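Local coordinates for protein bifunctional endo-1,4-beta-xylanase A (Neocallimastix patriciarum, PDB 2VG9) that probably hydrolyses the internal beta-1,4 linkages of xylan, as a family 11 endo-xylanase with a beta jelly roll fold, at residues P108-V122 against E154-T168. Sequence-based numbering, arbitrary orientation.
With CD (cadmium ion), chain B.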
ATOM      1  N   PRO A 108      10.641 -15.259   3.675  1.00 20.44           N
ATOM      2  CA  PRO A 108       9.273 -15.033   4.157  1.00 19.47           C
ATOM      3  C   PRO A 108       8.320 -14.407   3.116  1.00 18.57           C
ATOM      4  O   PRO A 108       8.757 -13.767   2.140  1.00 18.15           O
ATOM      5  CB  PRO A 108       9.477 -14.093   5.355  1.00 19.18           C
ATOM      6  CG  PRO A 108      10.720 -13.328   5.013  1.00 19.98           C
ATOM      7  CD  PRO A 108      11.558 -14.191   4.098  1.00 20.46           C
ATOM      8  N   LEU A 109       7.027 -14.602   3.345  1.00 17.10           N
ATOM      9  CA  LEU A 109       5.979 -13.927   2.603  1.00 16.98           C
ATOM     10  C   LEU A 109       5.915 -12.525   3.198  1.00 16.32           C
ATOM     11  O   LEU A 109       5.870 -12.390   4.422  1.00 16.59           O
ATOM     12  CB  LEU A 109       4.655 -14.658   2.846  1.00 17.31           C
ATOM     13  CG  LEU A 109       3.379 -14.608   1.983  1.00 18.29           C
ATOM     14  CD1 LEU A 109       2.142 -14.265   2.776  1.00 19.64           C
ATOM     15  CD2 LEU A 109       3.449 -13.832   0.659  1.00 19.25           C
ATOM     16  N   VAL A 110       5.931 -11.483   2.362  1.00 14.86           N
ATOM     17  CA  VAL A 110       6.030 -10.096   2.882  1.00 13.90           C
ATOM     18  C   VAL A 110       4.921  -9.241   2.289  1.00 13.07           C
ATOM     19  O   VAL A 110       4.693  -9.293   1.086  1.00 12.51           O
ATOM     20  CB  VAL A 110       7.413  -9.460   2.544  1.00 13.49           C
ATOM     21  CG1 VAL A 110       7.440  -7.951   2.825  1.00 13.20           C
ATOM     22  CG2 VAL A 110       8.532 -10.187   3.279  1.00 14.55           C
ATOM     23  N   GLU A 111       4.231  -8.477   3.148  1.00 12.15           N
ATOM     24  CA  GLU A 111       3.366  -7.362   2.737  1.00 11.76           C
ATOM     25  C   GLU A 111       4.148  -6.100   3.124  1.00 11.13           C
ATOM     26  O   GLU A 111       4.610  -5.974   4.261  1.00 11.74           O
ATOM     27  CB  GLU A 111       2.042  -7.429   3.495  1.00 12.30           C
ATOM     28  CG  GLU A 111       1.001  -6.364   3.164  1.00 12.09           C
ATOM     29  CD  GLU A 111      -0.278  -6.595   3.959  1.00 13.39           C
ATOM     30  OE1 GLU A 111      -1.377  -6.462   3.388  1.00 16.52           O
ATOM     31  OE2 GLU A 111      -0.185  -6.937   5.168  1.00 14.39           O
ATOM     32  N   TYR A 112       4.354  -5.191   2.177  1.00  9.41           N
ATOM     33  CA  TYR A 112       5.223  -4.032   2.412  1.00  9.33           C
ATOM     34  C   TYR A 112       4.438  -2.710   2.225  1.00  9.04           C
ATOM     35  O   TYR A 112       3.433  -2.657   1.485  1.00  7.78           O
ATOM     36  CB  TYR A 112       6.478  -4.096   1.514  1.00  7.97           C
ATOM     37  CG  TYR A 112       6.211  -3.818   0.036  1.00  8.21           C
ATOM     38  CD1 TYR A 112       6.030  -2.493  -0.416  1.00  8.15           C
ATOM     39  CD2 TYR A 112       6.135  -4.864  -0.906  1.00  6.87           C
ATOM     40  CE1 TYR A 112       5.778  -2.197  -1.756  1.00  7.08           C
ATOM     41  CE2 TYR A 112       5.907  -4.580  -2.316  1.00  6.93           C
ATOM     42  CZ  TYR A 112       5.722  -3.231  -2.704  1.00  9.32           C
ATOM     43  OH  TYR A 112       5.495  -2.855  -4.008  1.00  6.34           O
ATOM     44  N   TYR A 113       4.877  -1.681   2.948  1.00  9.62           N
ATOM     45  CA  TYR A 113       4.246  -0.369   2.982  1.00  9.86           C
ATOM     46  C   TYR A 113       5.338   0.690   2.906  1.00 10.04           C
ATOM     47  O   TYR A 113       6.310   0.677   3.683  1.00 10.21           O
ATOM     48  CB  TYR A 113       3.501  -0.150   4.296  1.00 11.44           C
ATOM     49  CG  TYR A 113       2.406  -1.122   4.567  1.00 11.95           C
ATOM     50  CD1 TYR A 113       1.073  -0.806   4.310  1.00 12.15           C
ATOM     51  CD2 TYR A 113       2.700  -2.361   5.130  1.00 13.78           C
ATOM     52  CE1 TYR A 113       0.060  -1.737   4.568  1.00 12.23           C
ATOM     53  CE2 TYR A 113       1.723  -3.278   5.381  1.00 14.23           C
ATOM     54  CZ  TYR A 113       0.413  -2.968   5.109  1.00 12.42           C
ATOM     55  OH  TYR A 113      -0.524  -3.931   5.404  1.00 15.30           O
ATOM     56  N   ILE A 114       5.187   1.621   1.978  1.00  8.91           N
ATOM     57  CA  ILE A 114       6.032   2.797   2.013  1.00  9.42           C
ATOM     58  C   ILE A 114       5.074   3.947   2.283  1.00 10.61           C
ATOM     59  O   ILE A 114       4.359   4.402   1.376  1.00  8.69           O
ATOM     60  CB  ILE A 114       6.820   3.009   0.693  1.00  9.66           C
ATOM     61  CG1 ILE A 114       7.751   1.805   0.429  1.00  8.77           C
ATOM     62  CG2 ILE A 114       7.647   4.298   0.753  1.00  7.41           C
ATOM     63  CD1 ILE A 114       8.221   1.749  -1.010  1.00 11.17           C
ATOM     64  N   ILE A 115       5.033   4.382   3.547  1.00 10.43           N
ATOM     65  CA  ILE A 115       3.947   5.267   3.975  1.00  9.58           C
ATOM     66  C   ILE A 115       4.363   6.712   3.850  1.00  9.87           C
ATOM     67  O   ILE A 115       5.267   7.172   4.552  1.00  8.76           O
ATOM     68  CB  ILE A 115       3.460   4.947   5.412  1.00 10.32           C
ATOM     69  CG1 ILE A 115       3.151   3.448   5.550  1.00 10.02           C
ATOM     70  CG2 ILE A 115       2.275   5.836   5.798  1.00  8.04           C
ATOM     71  CD1 ILE A 115       2.654   3.013   6.943  1.00 10.64           C
ATOM     72  N   GLU A 116       3.659   7.413   2.958  1.00  8.46           N
ATOM     73  CA  GLU A 116       3.916   8.811   2.614  1.00  8.53           C
ATOM     74  C   GLU A 116       3.168   9.807   3.491  1.00  7.56           C
ATOM     75  O   GLU A 116       3.654  10.913   3.748  1.00  7.78           O
ATOM     76  CB  GLU A 116       3.539   9.035   1.143  1.00  7.99           C
ATOM     77  CG  GLU A 116       4.396   8.222   0.211  1.00  8.93           C
ATOM     78  CD  GLU A 116       5.822   8.812   0.107  1.00 11.47           C
ATOM     79  OE1 GLU A 116       6.006   9.825  -0.621  1.00 11.32           O
ATOM     80  OE2 GLU A 116       6.741   8.272   0.766  1.00  9.41           O
ATOM     81  N   ASP A 117       1.991   9.411   3.945  1.00  7.59           N
ATOM     82  CA  ASP A 117       1.134  10.265   4.754  1.00  9.15           C
ATOM     83  C   ASP A 117       0.189   9.329   5.510  1.00  9.35           C
ATOM     84  O   ASP A 117      -0.047   8.163   5.088  1.00 10.35           O
ATOM     85  CB  ASP A 117       0.351  11.256   3.864  1.00  8.46           C
ATOM     86  CG  ASP A 117      -0.170  12.493   4.632  1.00  9.32           C
ATOM     87  OD1 ASP A 117      -0.030  12.593   5.854  1.00 11.52           O
ATOM     88  OD2 ASP A 117      -0.751  13.382   3.992  1.00 12.11           O
ATOM     89  N   TRP A 118      -0.251   9.799   6.686  1.00  8.67           N
ATOM     90  CA  TRP A 118      -1.130   9.044   7.565  1.00  8.69           C
ATOM     91  C   TRP A 118      -1.829  10.033   8.495  1.00  9.39           C
ATOM     92  O   TRP A 118      -1.355  11.164   8.704  1.00  8.68           O
ATOM     93  CB  TRP A 118      -0.381   8.006   8.420  1.00  8.38           C
ATOM     94  CG  TRP A 118       0.787   8.586   9.208  1.00  8.44           C
ATOM     95  CD1 TRP A 118       2.090   8.688   8.788  1.00  7.44           C
ATOM     96  CD2 TRP A 118       0.737   9.177  10.527  1.00  6.08           C
ATOM     97  NE1 TRP A 118       2.859   9.289   9.767  1.00  8.32           N
ATOM     98  CE2 TRP A 118       2.048   9.587  10.849  1.00 10.47           C
ATOM     99  CE3 TRP A 118      -0.295   9.380  11.467  1.00  6.92           C
ATOM    100  CZ2 TRP A 118       2.367  10.222  12.084  1.00 11.28           C
ATOM    101  CZ3 TRP A 118       0.021  10.024  12.708  1.00  9.61           C
ATOM    102  CH2 TRP A 118       1.347  10.441  12.983  1.00  9.81           C
ATOM    103  N   VAL A 119      -2.929   9.591   9.082  1.00  8.02           N
ATOM    104  CA  VAL A 119      -3.646  10.438  10.022  1.00  8.68           C
ATOM    105  C   VAL A 119      -3.924   9.664  11.307  1.00  9.96           C
ATOM    106  O   VAL A 119      -4.349   8.497  11.251  1.00  8.71           O
ATOM    107  CB  VAL A 119      -4.936  11.025   9.422  1.00  7.39           C
ATOM    108  CG1 VAL A 119      -5.697  11.891  10.484  1.00  7.01           C
ATOM    109  CG2 VAL A 119      -4.604  11.855   8.139  1.00  5.88           C
ATOM    110  N   ASP A 120      -3.592  10.317  12.441  1.00  9.97           N
ATOM    111  CA  ASP A 120      -3.874   9.869  13.831  1.00 11.44           C
ATOM    112  C   ASP A 120      -2.991   8.735  14.341  1.00 12.17           C
ATOM    113  O   ASP A 120      -2.638   8.694  15.519  1.00 12.28           O
ATOM    114  CB  ASP A 120      -5.347   9.480  14.039  1.00 10.79           C
ATOM    115  CG  ASP A 120      -6.283  10.660  13.986  1.00  8.85           C
ATOM    116  OD1 ASP A 120      -5.880  11.793  14.273  1.00  8.21           O
ATOM    117  OD2 ASP A 120      -7.451  10.457  13.636  1.00  7.84           O
ATOM    118  N   TRP A 121      -2.651   7.802  13.465  1.00 11.99           N
ATOM    119  CA  TRP A 121      -1.870   6.630  13.883  1.00 12.63           C
ATOM    120  C   TRP A 121      -1.206   5.983  12.692  1.00 11.96           C
ATOM    121  O   TRP A 121      -1.788   5.899  11.606  1.00 12.83           O
ATOM    122  CB  TRP A 121      -2.777   5.591  14.569  1.00 13.06           C
ATOM    123  CG  TRP A 121      -2.060   4.371  15.105  1.00 14.45           C
ATOM    124  CD1 TRP A 121      -1.487   4.227  16.354  1.00 16.90           C
ATOM    125  CD2 TRP A 121      -1.874   3.120  14.436  1.00 15.68           C
ATOM    126  NE1 TRP A 121      -0.955   2.966  16.482  1.00 16.52           N
ATOM    127  CE2 TRP A 121      -1.173   2.269  15.320  1.00 17.71           C
ATOM    128  CE3 TRP A 121      -2.229   2.633  13.165  1.00 18.42           C
ATOM    129  CZ2 TRP A 121      -0.821   0.965  14.976  1.00 17.23           C
ATOM    130  CZ3 TRP A 121      -1.871   1.337  12.824  1.00 17.28           C
ATOM    131  CH2 TRP A 121      -1.171   0.522  13.724  1.00 17.14           C
ATOM    132  N   VAL A 122       0.005   5.499  12.920  1.00 12.21           N
ATOM    133  CA  VAL A 122       0.765   4.758  11.901  1.00 12.27           C
ATOM    134  C   VAL A 122       1.481   3.654  12.687  1.00 12.77           C
ATOM    135  O   VAL A 122       1.751   3.854  13.880  1.00 11.19           O
ATOM    136  CB  VAL A 122       1.757   5.719  11.165  1.00 13.24           C
ATOM    137  CG1 VAL A 122       2.867   6.219  12.120  1.00 11.43           C
ATOM    138  CG2 VAL A 122       2.379   5.086   9.915  1.00 11.80           C
ATOM    139  N   GLU A 154      -2.365 -16.588   7.996  1.00 33.94           N
ATOM    140  CA  GLU A 154      -1.038 -17.136   8.339  1.00 32.40           C
ATOM    141  C   GLU A 154      -0.204 -16.087   9.060  1.00 30.80           C
ATOM    142  O   GLU A 154      -0.609 -14.935   9.171  1.00 31.11           O
ATOM    143  CB  GLU A 154      -0.290 -17.747   7.139  1.00 32.68           C
ATOM    144  CG  GLU A 154      -0.065 -16.830   5.934  1.00 32.19           C
ATOM    145  CD  GLU A 154       0.453 -17.595   4.721  1.00 32.91           C
ATOM    146  OE1 GLU A 154      -0.319 -17.720   3.740  1.00 35.45           O
ATOM    147  OE2 GLU A 154       1.619 -18.071   4.748  1.00 31.81           O
ATOM    148  N   THR A 155       0.918 -16.504   9.616  1.00 28.94           N
ATOM    149  CA  THR A 155       1.831 -15.568  10.223  1.00 27.74           C
ATOM    150  C   THR A 155       2.862 -15.227   9.148  1.00 26.20           C
ATOM    151  O   THR A 155       3.492 -16.127   8.592  1.00 26.39           O
ATOM    152  CB  THR A 155       2.435 -16.132  11.534  1.00 28.43           C
ATOM    153  OG1 THR A 155       1.430 -16.077  12.564  1.00 29.54           O
ATOM    154  CG2 THR A 155       3.643 -15.300  11.997  1.00 29.37           C
ATOM    155  N   PHE A 156       2.974 -13.932   8.817  1.00 23.92           N
ATOM    156  CA  PHE A 156       3.890 -13.461   7.776  1.00 20.99           C
ATOM    157  C   PHE A 156       4.610 -12.193   8.250  1.00 20.05           C
ATOM    158  O   PHE A 156       4.429 -11.742   9.387  1.00 19.84           O
ATOM    159  CB  PHE A 156       3.150 -13.256   6.421  1.00 20.47           C
ATOM    160  CG  PHE A 156       2.008 -12.258   6.473  1.00 19.95           C
ATOM    161  CD1 PHE A 156       2.197 -10.925   6.062  1.00 19.90           C
ATOM    162  CD2 PHE A 156       0.740 -12.647   6.921  1.00 20.07           C
ATOM    163  CE1 PHE A 156       1.155 -10.008   6.128  1.00 18.01           C
ATOM    164  CE2 PHE A 156      -0.317 -11.740   6.991  1.00 20.05           C
ATOM    165  CZ  PHE A 156      -0.113 -10.412   6.593  1.00 20.46           C
ATOM    166  N   LYS A 157       5.439 -11.629   7.385  1.00 18.07           N
ATOM    167  CA  LYS A 157       6.166 -10.398   7.718  1.00 16.55           C
ATOM    168  C   LYS A 157       5.576  -9.183   7.006  1.00 14.91           C
ATOM    169  O   LYS A 157       5.125  -9.273   5.851  1.00 13.97           O
ATOM    170  CB  LYS A 157       7.639 -10.522   7.320  1.00 16.99           C
ATOM    171  CG  LYS A 157       8.406 -11.599   8.103  1.00 17.88           C
ATOM    172  CD  LYS A 157       8.652 -11.141   9.512  1.00 19.93           C
ATOM    173  CE  LYS A 157       9.634 -12.041  10.223  1.00 21.47           C
ATOM    174  NZ  LYS A 157       9.848 -11.511  11.583  1.00 22.86           N
ATOM    175  N   GLN A 158       5.609  -8.046   7.696  1.00 12.99           N
ATOM    176  CA  GLN A 158       5.359  -6.756   7.058  1.00 11.75           C
ATOM    177  C   GLN A 158       6.649  -5.946   7.074  1.00 11.07           C
ATOM    178  O   GLN A 158       7.353  -5.914   8.087  1.00 11.16           O
ATOM    179  CB  GLN A 158       4.226  -6.029   7.778  1.00 11.43           C
ATOM    180  CG  GLN A 158       2.872  -6.746   7.643  1.00 11.63           C
ATOM    181  CD  GLN A 158       1.801  -6.158   8.535  1.00 13.29           C
ATOM    182  OE1 GLN A 158       2.057  -5.815   9.685  1.00 16.70           O
ATOM    183  NE2 GLN A 158       0.597  -6.050   8.012  1.00 13.23           N
ATOM    184  N   TYR A 159       6.996  -5.325   5.950  1.00 10.72           N
ATOM    185  CA  TYR A 159       8.126  -4.387   5.918  1.00  8.89           C
ATOM    186  C   TYR A 159       7.556  -2.987   5.754  1.00  9.01           C
ATOM    187  O   TYR A 159       6.616  -2.782   4.998  1.00  9.06           O
ATOM    188  CB  TYR A 159       9.130  -4.680   4.784  1.00  9.75           C
ATOM    189  CG  TYR A 159       9.819  -6.013   4.830  1.00  8.08           C
ATOM    190  CD1 TYR A 159       9.724  -6.847   5.960  1.00  9.59           C
ATOM    191  CD2 TYR A 159      10.617  -6.425   3.767  1.00  8.23           C
ATOM    192  CE1 TYR A 159      10.365  -8.097   6.003  1.00 12.34           C
ATOM    193  CE2 TYR A 159      11.267  -7.668   3.795  1.00  9.86           C
ATOM    194  CZ  TYR A 159      11.134  -8.496   4.918  1.00 11.80           C
ATOM    195  OH  TYR A 159      11.781  -9.715   4.923  1.00 10.20           O
ATOM    196  N   PHE A 160       8.171  -2.044   6.450  1.00  9.04           N
ATOM    197  CA  PHE A 160       7.752  -0.634   6.498  1.00  9.54           C
ATOM    198  C   PHE A 160       8.891   0.299   6.267  1.00  9.31           C
ATOM    199  O   PHE A 160       9.972   0.083   6.806  1.00  8.87           O
ATOM    200  CB  PHE A 160       7.197  -0.270   7.905  1.00  8.79           C
ATOM    201  CG  PHE A 160       5.885  -0.958   8.232  1.00 10.78           C
ATOM    202  CD1 PHE A 160       4.671  -0.347   7.889  1.00  7.88           C
ATOM    203  CD2 PHE A 160       5.873  -2.230   8.876  1.00 10.10           C
ATOM    204  CE1 PHE A 160       3.431  -0.983   8.166  1.00 10.11           C
ATOM    205  CE2 PHE A 160       4.656  -2.858   9.178  1.00 11.36           C
ATOM    206  CZ  PHE A 160       3.433  -2.242   8.814  1.00 10.59           C
ATOM    207  N   SER A 161       8.606   1.341   5.479  1.00  9.44           N
ATOM    208  CA  SER A 161       9.326   2.606   5.452  1.00 10.15           C
ATOM    209  C   SER A 161       8.278   3.663   5.773  1.00  9.57           C
ATOM    210  O   SER A 161       7.293   3.821   5.047  1.00  7.41           O
ATOM    211  CB  SER A 161       9.818   2.922   4.044  1.00 11.07           C
ATOM    212  OG  SER A 161      10.953   2.175   3.690  1.00 13.44           O
ATOM    213  N   VAL A 162       8.509   4.431   6.827  1.00  8.66           N
ATOM    214  CA  VAL A 162       7.563   5.471   7.163  1.00  8.95           C
ATOM    215  C   VAL A 162       8.236   6.815   6.941  1.00  9.61           C
ATOM    216  O   VAL A 162       9.243   7.119   7.595  1.00 10.03           O
ATOM    217  CB  VAL A 162       7.070   5.308   8.622  1.00  9.13           C
ATOM    218  CG1 VAL A 162       6.127   6.480   9.022  1.00  7.92           C
ATOM    219  CG2 VAL A 162       6.406   3.930   8.778  1.00  8.49           C
ATOM    220  N   ARG A 163       7.701   7.605   6.014  1.00 10.31           N
ATOM    221  CA  ARG A 163       8.235   8.951   5.734  1.00 10.58           C
ATOM    222  C   ARG A 163       8.055   9.866   6.947  1.00 10.66           C
ATOM    223  O   ARG A 163       6.939   9.991   7.487  1.00  9.68           O
ATOM    224  CB  ARG A 163       7.528   9.595   4.530  1.00 11.02           C
ATOM    225  CG  ARG A 163       8.288  10.790   3.986  1.00  8.53           C
ATOM    226  CD  ARG A 163       7.620  11.404   2.743  1.00 10.06           C
ATOM    227  NE  ARG A 163       8.274  12.666   2.325  1.00  6.81           N
ATOM    228  CZ  ARG A 163       9.304  12.720   1.481  1.00 10.02           C
ATOM    229  NH1 ARG A 163       9.773  11.607   0.944  1.00 13.27           N
ATOM    230  NH2 ARG A 163       9.828  13.883   1.112  1.00 12.53           N
ATOM    231  N   GLN A 164       9.152  10.507   7.361  1.00 11.40           N
ATOM    232  CA  GLN A 164       9.139  11.353   8.553  1.00 11.72           C
ATOM    233  C   GLN A 164       8.397  12.683   8.326  1.00 12.49           C
ATOM    234  O   GLN A 164       7.711  13.172   9.231  1.00 11.92           O
ATOM    235  CB  GLN A 164      10.556  11.533   9.130  1.00 11.81           C
ATOM    236  CG  GLN A 164      11.169  10.168   9.561  1.00 12.62           C
ATOM    237  CD  GLN A 164      10.281   9.444  10.568  1.00 13.47           C
ATOM    238  OE1 GLN A 164       9.588   8.466  10.250  1.00 12.76           O
ATOM    239  NE2 GLN A 164      10.257   9.949  11.765  1.00 10.92           N
ATOM    240  N   GLN A 165       8.509  13.221   7.109  1.00 12.83           N
ATOM    241  CA  GLN A 165       7.834  14.473   6.718  1.00 14.30           C
ATOM    242  C   GLN A 165       6.678  14.076   5.786  1.00 12.96           C
ATOM    243  O   GLN A 165       6.928  13.740   4.623  1.00 13.95           O
ATOM    244  CB  GLN A 165       8.832  15.380   5.989  1.00 13.51           C
ATOM    245  CG  GLN A 165       8.437  16.872   5.876  1.00 20.21           C
ATOM    246  CD  GLN A 165       9.275  17.695   4.822  1.00 21.79           C
ATOM    247  OE1 GLN A 165      10.393  17.303   4.422  1.00 26.65           O
ATOM    248  NE2 GLN A 165       8.707  18.852   4.381  1.00 29.22           N
ATOM    249  N   LYS A 166       5.436  14.119   6.281  1.00 10.80           N
ATOM    250  CA  LYS A 166       4.273  13.714   5.500  1.00 10.68           C
ATOM    251  C   LYS A 166       4.117  14.515   4.208  1.00  9.91           C
ATOM    252  O   LYS A 166       4.303  15.741   4.184  1.00  9.72           O
ATOM    253  CB  LYS A 166       3.011  13.899   6.323  1.00  9.59           C
ATOM    254  CG  LYS A 166       2.837  12.908   7.445  1.00 11.17           C
ATOM    255  CD  LYS A 166       1.742  13.430   8.386  1.00 13.82           C
ATOM    256  CE  LYS A 166       1.566  12.508   9.605  1.00 12.78           C
ATOM    257  NZ  LYS A 166       0.325  12.877  10.362  1.00 13.35           N
ATOM    258  N   ARG A 167       3.714  13.844   3.136  1.00  8.44           N
ATOM    259  CA  ARG A 167       3.414  14.562   1.924  1.00  8.14           C
ATOM    260  C   ARG A 167       2.356  13.815   1.110  1.00  8.37           C
ATOM    261  O   ARG A 167       2.036  12.667   1.425  1.00  7.31           O
ATOM    262  CB  ARG A 167       4.699  14.758   1.125  1.00  8.46           C
ATOM    263  CG  ARG A 167       5.275  13.467   0.603  1.00  7.77           C
ATOM    264  CD  ARG A 167       6.461  13.712  -0.318  1.00  9.77           C
ATOM    265  NE  ARG A 167       6.962  12.425  -0.829  1.00 10.98           N
ATOM    266  CZ  ARG A 167       7.876  12.302  -1.790  1.00 11.07           C
ATOM    267  NH1 ARG A 167       8.439  13.397  -2.322  1.00  9.05           N
ATOM    268  NH2 ARG A 167       8.256  11.085  -2.185  1.00 10.52           N
ATOM    269  N   THR A 168       1.814  14.459   0.079  1.00  9.20           N
ATOM    270  CA  THR A 168       0.787  13.808  -0.764  1.00  9.35           C
ATOM    271  C   THR A 168       1.113  13.917  -2.238  1.00  9.28           C
ATOM    272  O   THR A 168       0.244  13.684  -3.085  1.00 10.34           O
ATOM    273  CB  THR A 168      -0.627  14.367  -0.523  1.00  9.93           C
ATOM    274  OG1 THR A 168      -0.661  15.736  -0.902  1.00 15.12           O
ATOM    275  CG2 THR A 168      -1.074  14.244   0.944  1.00 10.44           C
TER
HETATM  276 CD    CD B1218      -7.830  12.902  13.868  1.00 11.86          CD
HETATM  277  O   HOH W   1       4.328   9.142   6.562  1.00 11.08           O
HETATM  278  O   HOH W   2       5.529  10.346   9.933  1.00 12.18           O
HETATM  279  O   HOH W   3      -9.348  12.896  11.947  1.00  4.24           O
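Seven backbone hydrogen bonds, running from Leu109 O with Lys157 N to Ile115 O with Arg163 N, join strands 110-115 and 154-163 in parallel, their axes 16° apart. In the beta jelly roll of this family 11 xylanase, this is the parallel pair within a sheet of otherwise antiparallel neighbours. On the face carrying Glu111, Tyr113 and Ile115, Gln158 NE2 gives a nearly straight bond of 3.1 Å to the anti side of Glu111 OE2, well out of the carboxylate plane, while Tyr96 OH is hydrogen-bonded to OE1. The rings of Tyr113 and Phe160 lie 7° from parallel but slid apart, centroids separated by 4.9 Å. On the opposite face of the sheet, Val110 CG1 makes a CH-pi contact over one face of the Tyr159 ring, 3.7 Å from its centroid.

Glu116 and Asp117 form a classic beta bulge opposite Leu93, where the chain turns a corner. Here Arg167 forms a salt bridge with the carboxylate, side-on, its NE at 2.8 Å and NH2 at 3.0 Å from the same Glu116 OE1. Tyr77 OH also hydrogen-bonds OE1, and Tyr137 OH hydrogen-bonds OE2. Beyond the bulge, Trp118 has CG between its backbone N and carbonyl carbon (chi1 53°), which sets the indole between Val122 and Lys166. Lys166 NZ stands 3.5 Å from the six-membered ring centroid in a cation-pi contact and donates a hydrogen bond to Trp118 O at 2.9 Å. Were an alanine to replace this tryptophan, the Lys166 ammonium would probably lose its aromatic platform and a gap would open beside Val122. At the indole edge, Trp118 NE1 donates to a water 2.9 Å away, which in turn donates to Arg163 O.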